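Local atomic coordinates of GTP-binding protein (Thermus thermophilus, PDB entry 2DBY), a protein that binds GDP and probably acts as an ATPase that associates with the 70S ribosome and its large subunit. Residues Leu2-Val7 against Arg280-Leu285; Arg23-Ala28 against Val40-Leu45; Asp47-Ala52 against Leu284-Thr289; Val67-Glu72 against Ala297-Arg302; Ala324-Trp329 against Asp360-Leu365. All blocks are in the same frame, centred on the assembly; numbering follows the deposited sequence.

Contact 1: residues Leu2-Val7 against Arg280-Leu285; sequences LAVGIV and RALDLL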
# COMPACT_ATOMS: atom_id res chain seq x y z
N LEU A 2 -4.07 7.17 2.62
CA LEU A 2 -3.14 6.40 1.80
C LEU A 2 -2.63 5.32 2.76
O LEU A 2 -1.50 5.38 3.26
CB LEU A 2 -1.96 7.29 1.37
CG LEU A 2 -1.10 6.61 0.31
CD1 LEU A 2 -1.97 6.30 -0.92
CD2 LEU A 2 0.05 7.51 -0.05
N ALA A 3 -3.48 4.33 3.02
CA ALA A 3 -3.13 3.31 3.98
C ALA A 3 -3.79 1.98 3.64
O ALA A 3 -4.74 1.92 2.84
CB ALA A 3 -3.59 3.74 5.39
N VAL A 4 -3.29 0.93 4.27
CA VAL A 4 -3.81 -0.43 4.07
C VAL A 4 -4.62 -0.78 5.32
O VAL A 4 -4.10 -0.69 6.45
CB VAL A 4 -2.67 -1.45 3.93
CG1 VAL A 4 -3.25 -2.88 3.78
CG2 VAL A 4 -1.78 -1.07 2.74
N GLY A 5 -5.87 -1.16 5.13
CA GLY A 5 -6.71 -1.53 6.26
C GLY A 5 -6.61 -3.03 6.49
O GLY A 5 -6.88 -3.81 5.58
N ILE A 6 -6.21 -3.44 7.70
CA ILE A 6 -6.08 -4.85 8.04
C ILE A 6 -7.37 -5.35 8.66
O ILE A 6 -7.83 -4.80 9.68
CB ILE A 6 -4.91 -5.10 9.03
CG1 ILE A 6 -3.61 -4.56 8.41
CG2 ILE A 6 -4.79 -6.62 9.34
CD1 ILE A 6 -2.36 -4.92 9.17
N VAL A 7 -7.96 -6.38 8.06
CA VAL A 7 -9.21 -6.92 8.58
C VAL A 7 -9.06 -8.37 8.94
O VAL A 7 -8.15 -9.05 8.47
CB VAL A 7 -10.38 -6.77 7.56
CG1 VAL A 7 -10.47 -5.33 7.09
CG2 VAL A 7 -10.19 -7.67 6.40
N ARG A 280 2.92 -1.88 -3.04
CA ARG A 280 2.46 -2.23 -4.38
C ARG A 280 0.96 -2.05 -4.52
O ARG A 280 0.48 -1.54 -5.53
CB ARG A 280 2.82 -3.68 -4.74
CG ARG A 280 4.32 -3.93 -4.94
CD ARG A 280 4.58 -5.32 -5.52
NE ARG A 280 4.26 -6.39 -4.57
CZ ARG A 280 5.09 -6.83 -3.63
NH1 ARG A 280 6.31 -6.31 -3.49
NH2 ARG A 280 4.72 -7.81 -2.83
N ALA A 281 0.21 -2.46 -3.50
CA ALA A 281 -1.25 -2.36 -3.55
C ALA A 281 -1.68 -0.91 -3.66
O ALA A 281 -2.65 -0.59 -4.37
CB ALA A 281 -1.87 -2.99 -2.28
N LEU A 282 -0.97 -0.02 -2.97
CA LEU A 282 -1.30 1.40 -2.99
C LEU A 282 -0.72 2.10 -4.24
O LEU A 282 -0.89 3.31 -4.41
CB LEU A 282 -0.78 2.09 -1.71
CG LEU A 282 -1.44 1.62 -0.40
CD1 LEU A 282 -0.73 2.21 0.83
CD2 LEU A 282 -2.89 2.02 -0.42
N ASP A 283 -0.06 1.31 -5.09
CA ASP A 283 0.56 1.80 -6.34
C ASP A 283 1.54 2.93 -6.08
O ASP A 283 1.50 3.97 -6.73
CB ASP A 283 -0.51 2.29 -7.31
CG ASP A 283 -0.02 2.38 -8.74
OD1 ASP A 283 -0.68 3.06 -9.55
OD2 ASP A 283 1.03 1.77 -9.07
N LEU A 284 2.45 2.71 -5.13
CA LEU A 284 3.39 3.75 -4.76
C LEU A 284 4.79 3.53 -5.28
O LEU A 284 5.15 2.42 -5.69
CB LEU A 284 3.45 3.84 -3.24
CG LEU A 284 2.09 4.01 -2.56
CD1 LEU A 284 2.28 3.92 -1.05
CD2 LEU A 284 1.49 5.36 -2.97
N LEU A 285 5.58 4.60 -5.29
CA LEU A 285 6.98 4.52 -5.70
C LEU A 285 7.79 5.41 -4.78
O LEU A 285 7.27 6.34 -4.14
CB LEU A 285 7.16 4.90 -7.18
CG LEU A 285 6.67 6.22 -7.77
CD1 LEU A 285 7.68 7.32 -7.47
CD2 LEU A 285 6.49 6.05 -9.29
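Leu-282 carries the tight part of this contact. Its CG lies anti to the carbonyl carbon (chi1 -65°), and its two methyls spread over the start of strand 3-7. Leu-282 CD1 meets Val-4 CG2 at 3.9 Å, the two side chains crossing obliquely. With CG1 of Val-4 anti to the backbone N, CG2 lies beside that N and meets Leu-282. The CD2 methyl of Leu-282 sits 3.7 Å from the backbone O of Ala-3. These residues are buried, and apart from the carbonyl of Ala-3 the meeting groups are apolar.

The more open side lies at Leu-2, which is partly exposed. Its CG is anti to the backbone N (chi1 -169°), and the side chain meets Leu-284 only tip to tip, CD2 of Leu-2 3.9 Å from CD2 of Leu-284. Asp-283 follows helix 270-281 with positive phi in a Schellman motif; Leu-282 before it and Leu-284 after it both point their CB toward segment 2-7. The carboxylate of the exposed Asp-283 pairs with Arg-302.

Strand 3-7 runs parallel between strands 66-75 and 102-108 in the nucleotide-binding domain. The junction of helix 270-281 and strand 284-290 packs at its start, beside strand 295-301.

Contact 2: residues Arg23-Ala28 against Val40-Leu45; sequences RANALA and VGVVPL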
# COMPACT_ATOMS: atom_id res chain seq x y z
N ARG A 23 4.70 -2.21 17.68
CA ARG A 23 6.11 -2.08 18.06
C ARG A 23 6.90 -1.42 16.92
O ARG A 23 7.70 -0.50 17.13
CB ARG A 23 6.70 -3.47 18.38
CG ARG A 23 6.20 -4.05 19.68
CD ARG A 23 6.71 -5.47 19.85
NE ARG A 23 6.39 -6.08 21.16
CZ ARG A 23 7.08 -5.82 22.27
NH1 ARG A 23 8.10 -4.96 22.25
NH2 ARG A 23 6.77 -6.46 23.40
N ALA A 24 6.68 -1.89 15.70
CA ALA A 24 7.38 -1.33 14.55
C ALA A 24 7.12 0.17 14.38
O ALA A 24 8.01 0.94 14.03
CB ALA A 24 6.99 -2.09 13.28
N ASN A 25 5.89 0.57 14.69
CA ASN A 25 5.48 1.97 14.56
C ASN A 25 6.29 2.87 15.51
O ASN A 25 6.55 4.03 15.21
CB ASN A 25 3.98 2.06 14.83
CG ASN A 25 3.44 3.48 14.73
OD1 ASN A 25 3.52 4.12 13.69
ND2 ASN A 25 2.85 3.96 15.82
N ALA A 26 6.74 2.30 16.64
CA ALA A 26 7.52 3.10 17.60
C ALA A 26 8.93 3.38 17.09
O ALA A 26 9.69 4.13 17.73
CB ALA A 26 7.58 2.39 18.95
N LEU A 27 9.29 2.79 15.95
CA LEU A 27 10.62 2.99 15.34
C LEU A 27 10.62 4.07 14.26
O LEU A 27 11.69 4.46 13.76
CB LEU A 27 11.11 1.70 14.68
CG LEU A 27 11.39 0.41 15.46
CD1 LEU A 27 11.83 -0.70 14.49
CD2 LEU A 27 12.47 0.66 16.49
N ALA A 28 9.45 4.58 13.89
CA ALA A 28 9.33 5.55 12.80
C ALA A 28 10.04 6.90 12.97
O ALA A 28 10.06 7.47 14.05
CB ALA A 28 7.83 5.79 12.50
N VAL A 40 -3.98 3.23 14.06
CA VAL A 40 -3.21 3.61 12.88
C VAL A 40 -1.71 3.74 13.16
O VAL A 40 -1.30 4.44 14.10
CB VAL A 40 -3.73 4.98 12.33
CG1 VAL A 40 -2.99 5.35 11.05
CG2 VAL A 40 -5.27 4.93 12.07
N GLY A 41 -0.88 3.06 12.37
CA GLY A 41 0.55 3.16 12.60
C GLY A 41 1.26 2.91 11.29
O GLY A 41 0.61 2.60 10.29
N VAL A 42 2.57 3.04 11.28
CA VAL A 42 3.31 2.80 10.04
C VAL A 42 4.43 1.81 10.26
O VAL A 42 4.87 1.57 11.39
CB VAL A 42 3.92 4.10 9.48
CG1 VAL A 42 2.83 5.14 9.24
CG2 VAL A 42 4.95 4.64 10.42
N VAL A 43 4.89 1.22 9.15
CA VAL A 43 6.00 0.29 9.20
C VAL A 43 7.11 0.92 8.36
O VAL A 43 6.93 1.13 7.17
CB VAL A 43 5.64 -1.09 8.55
CG1 VAL A 43 6.89 -2.00 8.56
CG2 VAL A 43 4.50 -1.75 9.32
N PRO A 44 8.25 1.27 8.98
CA PRO A 44 9.36 1.88 8.23
C PRO A 44 9.79 0.86 7.15
O PRO A 44 9.97 -0.33 7.45
CB PRO A 44 10.44 2.07 9.30
CG PRO A 44 9.65 2.26 10.57
CD PRO A 44 8.56 1.19 10.42
N LEU A 45 9.97 1.33 5.92
CA LEU A 45 10.34 0.48 4.79
C LEU A 45 11.86 0.45 4.68
O LEU A 45 12.50 1.48 4.51
CB LEU A 45 9.78 1.06 3.49
CG LEU A 45 8.72 0.34 2.66
CD1 LEU A 45 8.68 1.01 1.28
CD2 LEU A 45 9.03 -1.15 2.53
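Asn-25, near the end of helix 14-25, reaches across to strand 40-44. Its CG is anti to the backbone N (chi1 180°). Its CB lies 3.6 Å from the backbone O of Val-42. CG comes equally near to Val-42 N and Gly-41 CA. OD1 at the tip accepts from Val-42 N at 2.8 Å, with an almost straight N-H...O angle of 163°. The donor stands above the amide plane, 43° out of it. OD1 also lies 3.3 Å from Gly-41 CA, while ND2 is further from that atom. A CB on Gly-41 would clash with Asn-25 CG.

The helix is the one that follows the P-loop in this G domain, and strand 40-44 is the antiparallel neighbour of strand 66-75. An alanine in place of Asn-25 would remove the acceptor for Val-42 N and would probably loosen the helix end from the strand.

From Asn-25 to Ala-28 the chain makes a type I turn. Ala-28 CB packs on Val-42 CG2 at 3.7 Å, a methyl that also touches Asn-25 OD1. Further along the strand, Pro-44 CD rests 3.7 Å from the backbone O of Ala-24, and Pro-44 CG lies 4.0 Å from Ala-28 CA.

Contact 3: residues Asp47-Ala52 against Leu284-Thr289; sequences DERLYA and LLTFFT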
# COMPACT_ATOMS: atom_id res chain seq x y z
N ASP A 47 15.34 -0.01 3.00
CA ASP A 47 15.75 0.20 1.61
C ASP A 47 17.27 0.36 1.56
O ASP A 47 17.82 1.37 2.02
CB ASP A 47 15.04 1.44 1.06
CG ASP A 47 15.27 1.65 -0.43
OD1 ASP A 47 14.46 2.37 -1.06
OD2 ASP A 47 16.26 1.12 -0.99
N GLU A 48 17.93 -0.67 1.04
CA GLU A 48 19.39 -0.68 0.93
C GLU A 48 19.93 0.44 0.05
O GLU A 48 21.10 0.83 0.18
CB GLU A 48 19.88 -2.03 0.39
CG GLU A 48 19.83 -3.17 1.38
CD GLU A 48 20.85 -2.99 2.48
OE1 GLU A 48 22.06 -3.07 2.20
OE2 GLU A 48 20.43 -2.76 3.63
N ARG A 49 19.11 0.96 -0.86
CA ARG A 49 19.57 2.04 -1.72
C ARG A 49 19.91 3.26 -0.87
O ARG A 49 20.76 4.08 -1.24
CB ARG A 49 18.51 2.37 -2.77
CG ARG A 49 18.24 1.21 -3.73
CD ARG A 49 17.04 1.48 -4.63
NE ARG A 49 15.79 1.56 -3.86
CZ ARG A 49 14.59 1.78 -4.40
NH1 ARG A 49 14.47 1.92 -5.71
NH2 ARG A 49 13.51 1.88 -3.63
N LEU A 50 19.26 3.39 0.28
CA LEU A 50 19.57 4.52 1.15
C LEU A 50 21.02 4.42 1.61
O LEU A 50 21.73 5.42 1.68
CB LEU A 50 18.67 4.51 2.39
CG LEU A 50 17.21 4.87 2.13
CD1 LEU A 50 16.41 4.58 3.41
CD2 LEU A 50 17.12 6.37 1.77
N TYR A 51 21.46 3.21 1.96
CA TYR A 51 22.83 3.02 2.43
C TYR A 51 23.84 3.16 1.31
O TYR A 51 24.96 3.62 1.53
CB TYR A 51 22.97 1.66 3.11
CG TYR A 51 22.19 1.63 4.40
CD1 TYR A 51 22.52 2.50 5.44
CD2 TYR A 51 21.05 0.83 4.54
CE1 TYR A 51 21.74 2.60 6.58
CE2 TYR A 51 20.26 0.92 5.68
CZ TYR A 51 20.61 1.81 6.69
OH TYR A 51 19.81 1.94 7.81
N ALA A 52 23.43 2.75 0.11
CA ALA A 52 24.29 2.86 -1.07
C ALA A 52 24.54 4.36 -1.33
O ALA A 52 25.67 4.77 -1.58
CB ALA A 52 23.61 2.21 -2.28
N LEU A 284 2.45 2.71 -5.13
CA LEU A 284 3.39 3.75 -4.76
C LEU A 284 4.79 3.53 -5.28
O LEU A 284 5.15 2.42 -5.69
CB LEU A 284 3.45 3.84 -3.24
CG LEU A 284 2.09 4.01 -2.56
CD1 LEU A 284 2.28 3.92 -1.05
CD2 LEU A 284 1.49 5.36 -2.97
N LEU A 285 5.58 4.60 -5.29
CA LEU A 285 6.98 4.52 -5.70
C LEU A 285 7.79 5.41 -4.78
O LEU A 285 7.27 6.34 -4.14
CB LEU A 285 7.16 4.90 -7.18
CG LEU A 285 6.67 6.22 -7.77
CD1 LEU A 285 7.68 7.32 -7.47
CD2 LEU A 285 6.49 6.05 -9.29
N THR A 286 9.08 5.10 -4.67
CA THR A 286 10.00 5.83 -3.83
C THR A 286 10.93 6.72 -4.66
O THR A 286 11.43 6.27 -5.69
CB THR A 286 10.95 4.85 -3.07
OG1 THR A 286 10.16 3.95 -2.27
CG2 THR A 286 11.93 5.62 -2.19
N PHE A 287 11.13 7.97 -4.23
CA PHE A 287 12.15 8.80 -4.88
C PHE A 287 13.03 9.29 -3.72
O PHE A 287 12.59 9.24 -2.55
CB PHE A 287 11.56 9.97 -5.72
CG PHE A 287 11.02 11.12 -4.92
CD1 PHE A 287 11.88 12.09 -4.39
CD2 PHE A 287 9.65 11.28 -4.75
CE1 PHE A 287 11.38 13.20 -3.70
CE2 PHE A 287 9.14 12.38 -4.07
CZ PHE A 287 10.00 13.34 -3.54
N PHE A 288 14.26 9.71 -4.02
CA PHE A 288 15.17 10.12 -2.96
C PHE A 288 15.69 11.54 -3.08
O PHE A 288 15.68 12.12 -4.15
CB PHE A 288 16.46 9.24 -2.99
CG PHE A 288 16.20 7.76 -2.90
CD1 PHE A 288 16.10 6.99 -4.06
CD2 PHE A 288 16.07 7.14 -1.66
CE1 PHE A 288 15.87 5.60 -3.98
CE2 PHE A 288 15.84 5.76 -1.57
CZ PHE A 288 15.74 4.98 -2.73
N THR A 289 16.13 12.08 -1.95
CA THR A 289 16.86 13.35 -1.96
C THR A 289 18.17 12.88 -1.33
O THR A 289 18.17 12.13 -0.34
CB THR A 289 16.17 14.49 -1.17
OG1 THR A 289 15.83 14.08 0.16
CG2 THR A 289 14.95 14.94 -1.92
O HOH W 1 12.02 2.87 0.10
O HOH W 2 10.67 1.73 -3.91
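Asp-47 is the N-cap of helix 48-57. Its OD2 accepts from Arg-49 N and, through the syn lone pair, from Arg-49 NE at 2.9 Å. Its OD1 forms a salt bridge with Arg-49 NH2 at 2.8 Å and lies 3.4 Å from Phe-288 CZ. Water 1 joins OD1 to Thr-286 OG1, which is also hydrogen-bonded to the hydroxyl of Tyr-279.

Arg-49 bends at chi3 (-65°) and grips Asp-47 side-on. One guanidinium face lies over the edge of the Phe-288 ring, the planes 89° apart, with NE 3.6 Å from CZ of Phe-288. Water 2 links Arg-49 NH2 to Thr-286 OG1. NH1 pairs with Asp-358.

Leu-50 sets CD2 at the ring edge, 3.6 Å from Phe-288 CE2.

The helix thus meets strand 284-290 mainly at the edge of Phe-288, with two waters bridging to Thr-286. Asp-47 and Asp-358 would probably balance the arginine charge beside the buried Phe-288, and the grip on Asp-47 holds the guanidinium over that ring.

Contact 4: residues Val67-Glu72 against Ala297-Arg302; sequences VPTHVE and AWTVRR. With FMT (formic acid), chain E.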
# COMPACT_ATOMS: atom_id res chain seq x y z
N VAL A 67 17.07 8.54 6.16
CA VAL A 67 15.68 8.65 6.63
C VAL A 67 14.82 7.80 5.71
O VAL A 67 14.62 8.14 4.55
CB VAL A 67 15.17 10.11 6.57
CG1 VAL A 67 13.75 10.17 7.14
CG2 VAL A 67 16.10 11.02 7.39
N PRO A 68 14.30 6.68 6.21
CA PRO A 68 13.48 5.88 5.28
C PRO A 68 12.05 6.39 5.22
O PRO A 68 11.64 7.24 6.02
CB PRO A 68 13.53 4.48 5.88
CG PRO A 68 13.51 4.79 7.37
CD PRO A 68 14.43 6.01 7.52
N THR A 69 11.31 5.86 4.26
CA THR A 69 9.89 6.18 4.17
C THR A 69 9.16 5.04 4.92
O THR A 69 9.79 4.28 5.66
CB THR A 69 9.41 6.35 2.70
OG1 THR A 69 8.03 6.74 2.69
CG2 THR A 69 9.57 5.04 1.89
N HIS A 70 7.85 4.92 4.73
CA HIS A 70 7.08 3.92 5.46
C HIS A 70 5.75 3.65 4.76
O HIS A 70 5.40 4.32 3.78
CB HIS A 70 6.80 4.45 6.87
CG HIS A 70 6.15 5.80 6.88
ND1 HIS A 70 6.65 6.88 7.59
CD2 HIS A 70 5.02 6.26 6.28
CE1 HIS A 70 5.87 7.93 7.41
NE2 HIS A 70 4.88 7.58 6.62
N VAL A 71 5.02 2.65 5.28
CA VAL A 71 3.70 2.28 4.77
C VAL A 71 2.76 2.27 5.97
O VAL A 71 3.06 1.64 7.00
CB VAL A 71 3.71 0.87 4.14
CG1 VAL A 71 2.28 0.52 3.65
CG2 VAL A 71 4.68 0.83 2.99
N GLU A 72 1.62 2.94 5.84
CA GLU A 72 0.65 3.05 6.93
C GLU A 72 -0.40 1.93 6.90
O GLU A 72 -0.92 1.59 5.84
CB GLU A 72 -0.05 4.41 6.82
CG GLU A 72 -1.05 4.73 7.92
CD GLU A 72 -1.51 6.17 7.85
OE1 GLU A 72 -0.72 7.07 8.18
OE2 GLU A 72 -2.66 6.41 7.46
N ALA A 297 14.24 8.91 1.73
CA ALA A 297 13.33 8.25 0.80
C ALA A 297 11.98 8.94 0.97
O ALA A 297 11.57 9.18 2.11
CB ALA A 297 13.19 6.78 1.16
N TRP A 298 11.35 9.25 -0.15
CA TRP A 298 10.04 9.90 -0.19
C TRP A 298 9.10 9.03 -0.98
O TRP A 298 9.51 8.30 -1.88
CB TRP A 298 10.14 11.28 -0.86
CG TRP A 298 11.14 12.18 -0.23
CD1 TRP A 298 12.48 12.24 -0.50
CD2 TRP A 298 10.88 13.17 0.76
NE1 TRP A 298 13.07 13.23 0.25
CE2 TRP A 298 12.11 13.82 1.03
CE3 TRP A 298 9.73 13.59 1.43
CZ2 TRP A 298 12.21 14.87 1.96
CZ3 TRP A 298 9.84 14.65 2.37
CH2 TRP A 298 11.07 15.26 2.61
N THR A 299 7.81 9.11 -0.67
CA THR A 299 6.79 8.29 -1.33
C THR A 299 5.71 9.11 -2.02
O THR A 299 5.19 10.06 -1.44
CB THR A 299 6.08 7.39 -0.29
OG1 THR A 299 7.04 6.52 0.32
CG2 THR A 299 4.98 6.55 -0.94
N VAL A 300 5.41 8.75 -3.26
CA VAL A 300 4.34 9.38 -4.04
C VAL A 300 3.64 8.29 -4.84
O VAL A 300 4.19 7.22 -5.09
CB VAL A 300 4.85 10.44 -5.05
CG1 VAL A 300 5.44 11.61 -4.30
CG2 VAL A 300 5.84 9.85 -6.00
N ARG A 301 2.41 8.57 -5.24
CA ARG A 301 1.65 7.62 -6.05
C ARG A 301 2.22 7.57 -7.46
O ARG A 301 2.69 8.58 -8.00
CB ARG A 301 0.18 8.05 -6.08
CG ARG A 301 -0.45 8.13 -4.70
CD ARG A 301 -1.77 8.89 -4.73
NE ARG A 301 -2.51 8.71 -3.49
CZ ARG A 301 -3.70 9.25 -3.23
NH1 ARG A 301 -4.29 10.03 -4.14
NH2 ARG A 301 -4.31 9.00 -2.08
N ARG A 302 2.22 6.40 -8.07
CA ARG A 302 2.70 6.27 -9.43
C ARG A 302 1.85 7.21 -10.29
O ARG A 302 0.62 7.22 -10.19
CB ARG A 302 2.55 4.82 -9.91
CG ARG A 302 2.90 4.60 -11.38
CD ARG A 302 3.15 3.12 -11.69
NE ARG A 302 4.51 2.70 -11.32
CZ ARG A 302 4.92 2.42 -10.08
NH1 ARG A 302 4.08 2.51 -9.06
NH2 ARG A 302 6.19 2.07 -9.86
C FMT E . 9.78 5.91 8.80
O1 FMT E . 9.07 6.87 8.97
O2 FMT E . 10.81 5.69 9.61
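Two hydrogen bonds join these segments. The shorter links Thr-69 OG1 to Thr-299 OG1 at 2.6 Å; either could be the donor. The side chains cross at about a right angle. Thr-69 OG1 is anti to its backbone N (chi1 -176°), whereas Thr-299 OG1 is anti to its carbonyl carbon (chi1 -61°). Thr-299 OG1 also bonds to the hydroxyl of Tyr-279, on helix 270-281. The second bond is between main chains: Ala-297 N donates to Val-67 O at 2.9 Å, nearly along the C=O axis.

A formic acid, probably from the crystallisation liquor, lies beyond Thr-69. The ring of His-70 meets it at the ring edge, through ND1, which donates to O1 of the formic acid at 2.8 Å. Ala-29 N also bonds to this molecule.

Packing fills in around the polar pairs. Thr-69 CG2 lies 4.1 Å from Ala-297 CB and 3.3 Å from Thr-299 OG1. Ala-297 CB also sits 3.7 Å from Thr-69 N.

Strands 66-75 and 295-301 are parallel neighbours in one mixed sheet. Strand 66-75 belongs to the GTPase core and strand 295-301 to the C-terminal part of the chain. The sheet thus continues from the GTPase core into the C-terminal part.

Contact 5: residues Ala324-Trp329 against Asp360-Leu365; sequences AEVIPW and DVIYVL. With FMT (formic acid), chain D.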
# COMPACT_ATOMS: atom_id res chain seq x y z
N ALA A 324 13.75 20.51 -12.16
CA ALA A 324 14.51 19.74 -11.17
C ALA A 324 15.55 18.81 -11.80
O ALA A 324 15.35 18.29 -12.89
CB ALA A 324 13.55 18.91 -10.29
N GLU A 325 16.66 18.63 -11.10
CA GLU A 325 17.71 17.74 -11.57
C GLU A 325 17.20 16.35 -11.15
O GLU A 325 16.73 16.17 -10.03
CB GLU A 325 19.02 18.05 -10.86
CG GLU A 325 19.52 19.49 -11.00
CD GLU A 325 20.55 19.85 -9.93
OE1 GLU A 325 21.53 19.10 -9.75
OE2 GLU A 325 20.37 20.89 -9.27
N VAL A 326 17.31 15.39 -12.06
CA VAL A 326 16.85 14.03 -11.80
C VAL A 326 17.86 13.03 -12.33
O VAL A 326 18.39 13.19 -13.43
CB VAL A 326 15.52 13.75 -12.53
CG1 VAL A 326 15.03 12.33 -12.21
CG2 VAL A 326 14.49 14.80 -12.14
N ILE A 327 18.10 11.98 -11.56
CA ILE A 327 19.02 10.94 -11.97
C ILE A 327 18.70 9.68 -11.18
O ILE A 327 18.40 9.76 -9.99
CB ILE A 327 20.51 11.36 -11.72
CG1 ILE A 327 21.46 10.22 -12.10
CG2 ILE A 327 20.70 11.76 -10.25
CD1 ILE A 327 22.95 10.54 -11.90
N PRO A 328 18.69 8.51 -11.83
CA PRO A 328 18.42 7.22 -11.20
C PRO A 328 19.45 7.04 -10.09
O PRO A 328 20.63 7.34 -10.28
CB PRO A 328 18.63 6.23 -12.32
CG PRO A 328 18.25 7.01 -13.54
CD PRO A 328 18.81 8.37 -13.29
N TRP A 329 19.02 6.53 -8.94
CA TRP A 329 19.94 6.39 -7.83
C TRP A 329 21.19 5.59 -8.18
O TRP A 329 22.28 5.90 -7.70
CB TRP A 329 19.25 5.71 -6.63
CG TRP A 329 19.03 4.25 -6.87
CD1 TRP A 329 18.00 3.67 -7.57
CD2 TRP A 329 19.90 3.17 -6.49
NE1 TRP A 329 18.17 2.32 -7.65
CE2 TRP A 329 19.33 1.98 -7.00
CE3 TRP A 329 21.11 3.10 -5.78
CZ2 TRP A 329 19.92 0.73 -6.81
CZ3 TRP A 329 21.70 1.84 -5.60
CH2 TRP A 329 21.10 0.68 -6.11
N ASP A 360 14.30 7.40 -8.57
CA ASP A 360 14.82 8.71 -9.00
C ASP A 360 15.37 9.49 -7.81
O ASP A 360 14.80 9.44 -6.72
CB ASP A 360 13.69 9.56 -9.60
CG ASP A 360 13.43 9.27 -11.07
OD1 ASP A 360 14.24 8.56 -11.69
OD2 ASP A 360 12.41 9.77 -11.60
N VAL A 361 16.48 10.20 -8.01
CA VAL A 361 17.01 11.06 -6.97
C VAL A 361 16.74 12.45 -7.55
O VAL A 361 17.08 12.70 -8.70
CB VAL A 361 18.52 10.89 -6.77
CG1 VAL A 361 18.98 11.79 -5.62
CG2 VAL A 361 18.84 9.42 -6.45
N ILE A 362 16.15 13.33 -6.75
CA ILE A 362 15.76 14.66 -7.22
C ILE A 362 16.30 15.83 -6.40
O ILE A 362 16.40 15.75 -5.16
CB ILE A 362 14.20 14.78 -7.22
CG1 ILE A 362 13.59 13.69 -8.10
CG2 ILE A 362 13.76 16.15 -7.71
CD1 ILE A 362 12.05 13.57 -7.94
N TYR A 363 16.68 16.90 -7.10
CA TYR A 363 17.12 18.13 -6.43
C TYR A 363 16.32 19.23 -7.15
O TYR A 363 16.50 19.46 -8.35
CB TYR A 363 18.63 18.38 -6.57
CG TYR A 363 19.07 19.51 -5.67
CD1 TYR A 363 19.16 19.33 -4.30
CD2 TYR A 363 19.32 20.79 -6.19
CE1 TYR A 363 19.48 20.40 -3.45
CE2 TYR A 363 19.64 21.85 -5.35
CZ TYR A 363 19.72 21.65 -3.98
OH TYR A 363 20.04 22.69 -3.14
N VAL A 364 15.43 19.89 -6.42
CA VAL A 364 14.56 20.91 -7.01
C VAL A 364 15.20 22.29 -7.13
O VAL A 364 15.76 22.81 -6.16
CB VAL A 364 13.26 21.07 -6.19
CG1 VAL A 364 12.30 22.02 -6.91
CG2 VAL A 364 12.61 19.70 -5.98
N LEU A 365 15.09 22.86 -8.32
CA LEU A 365 15.63 24.19 -8.59
C LEU A 365 14.52 25.22 -8.34
O LEU A 365 13.54 25.29 -9.09
CB LEU A 365 16.14 24.23 -10.04
CG LEU A 365 17.16 23.12 -10.33
CD1 LEU A 365 17.51 23.07 -11.81
CD2 LEU A 365 18.40 23.36 -9.48
C FMT D . 15.53 18.89 -2.70
O1 FMT D . 15.31 19.59 -3.67
O2 FMT D . 15.83 19.46 -1.52
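Main-chain hydrogen bonds form the frame. Strands 323-328 and 360-365 run antiparallel, and Glu-325 with Tyr-363 and Ile-327 with Val-361 are hydrogen-bonded pairs. Each pair exchanges two bonds, among them Glu-325 N to Tyr-363 O at 2.9 Å and Val-361 N to Ile-327 O at 2.8 Å. CA-H...O contacts fill in between, such as Ile-362 CA to Glu-325 O at 3.3 Å.

Apolar packing differs between the faces. On one, Ala-324 CB meets Ile-362 CG2 at 3.8 Å. On the other, Ile-327 lies alongside Val-361, whose CG2 reaches Trp-329 CB at 3.7 Å. Val-326 CG1 also lies against the carboxylate of Asp-360, 3.6 Å from its CG. Asp-360 OD2 is held by Tyr-354 and Gln-357.

Glu-325 brings charge to the face of Ile-327 and Val-361. It runs beside Tyr-363, with OE2 at the ring edge, 3.3 Å from CD2 of Tyr-363. OE2 also touches Leu-365 CD2 at 3.2 Å. OE1 pairs with Lys-342. An alanine at Glu-325 would lose the salt bridge and the contacts with Tyr-363 and Leu-365, and would probably weaken the hold on helix 338-343.

The four main-chain bonds set the register, and the side chains add packing on both faces. OE2 of the buried Glu-325 is set against carbon atoms, while the lysine at OE1 is likely to keep the carboxylate ionised.

In the fold
Contacts 1 to 4 all reach one mixed sheet. Contacts 2 and 4 adjoin through strands 40-44 and 66-75, where Val-43 N lies 2.9 Å from Val-71 O. Contacts 1 and 4 meet at Val-4 N and Glu-72 O, also 2.9 Å apart. Contact 3 shares Leu-284 and Leu-285 with contact 1, and its strand pairs with that of contact 4. Contact 5 lies in a three-stranded antiparallel sheet. It joins contact 3 where Phe-288 N approaches Asp-360 O at 2.8 Å, and Arg-49 packs on Trp-329. The GDP site lies nearest contact 1: the side chain of Val-4 is about 11 Å from that of Lys-14. Contacts 2 to 5 lie away from it.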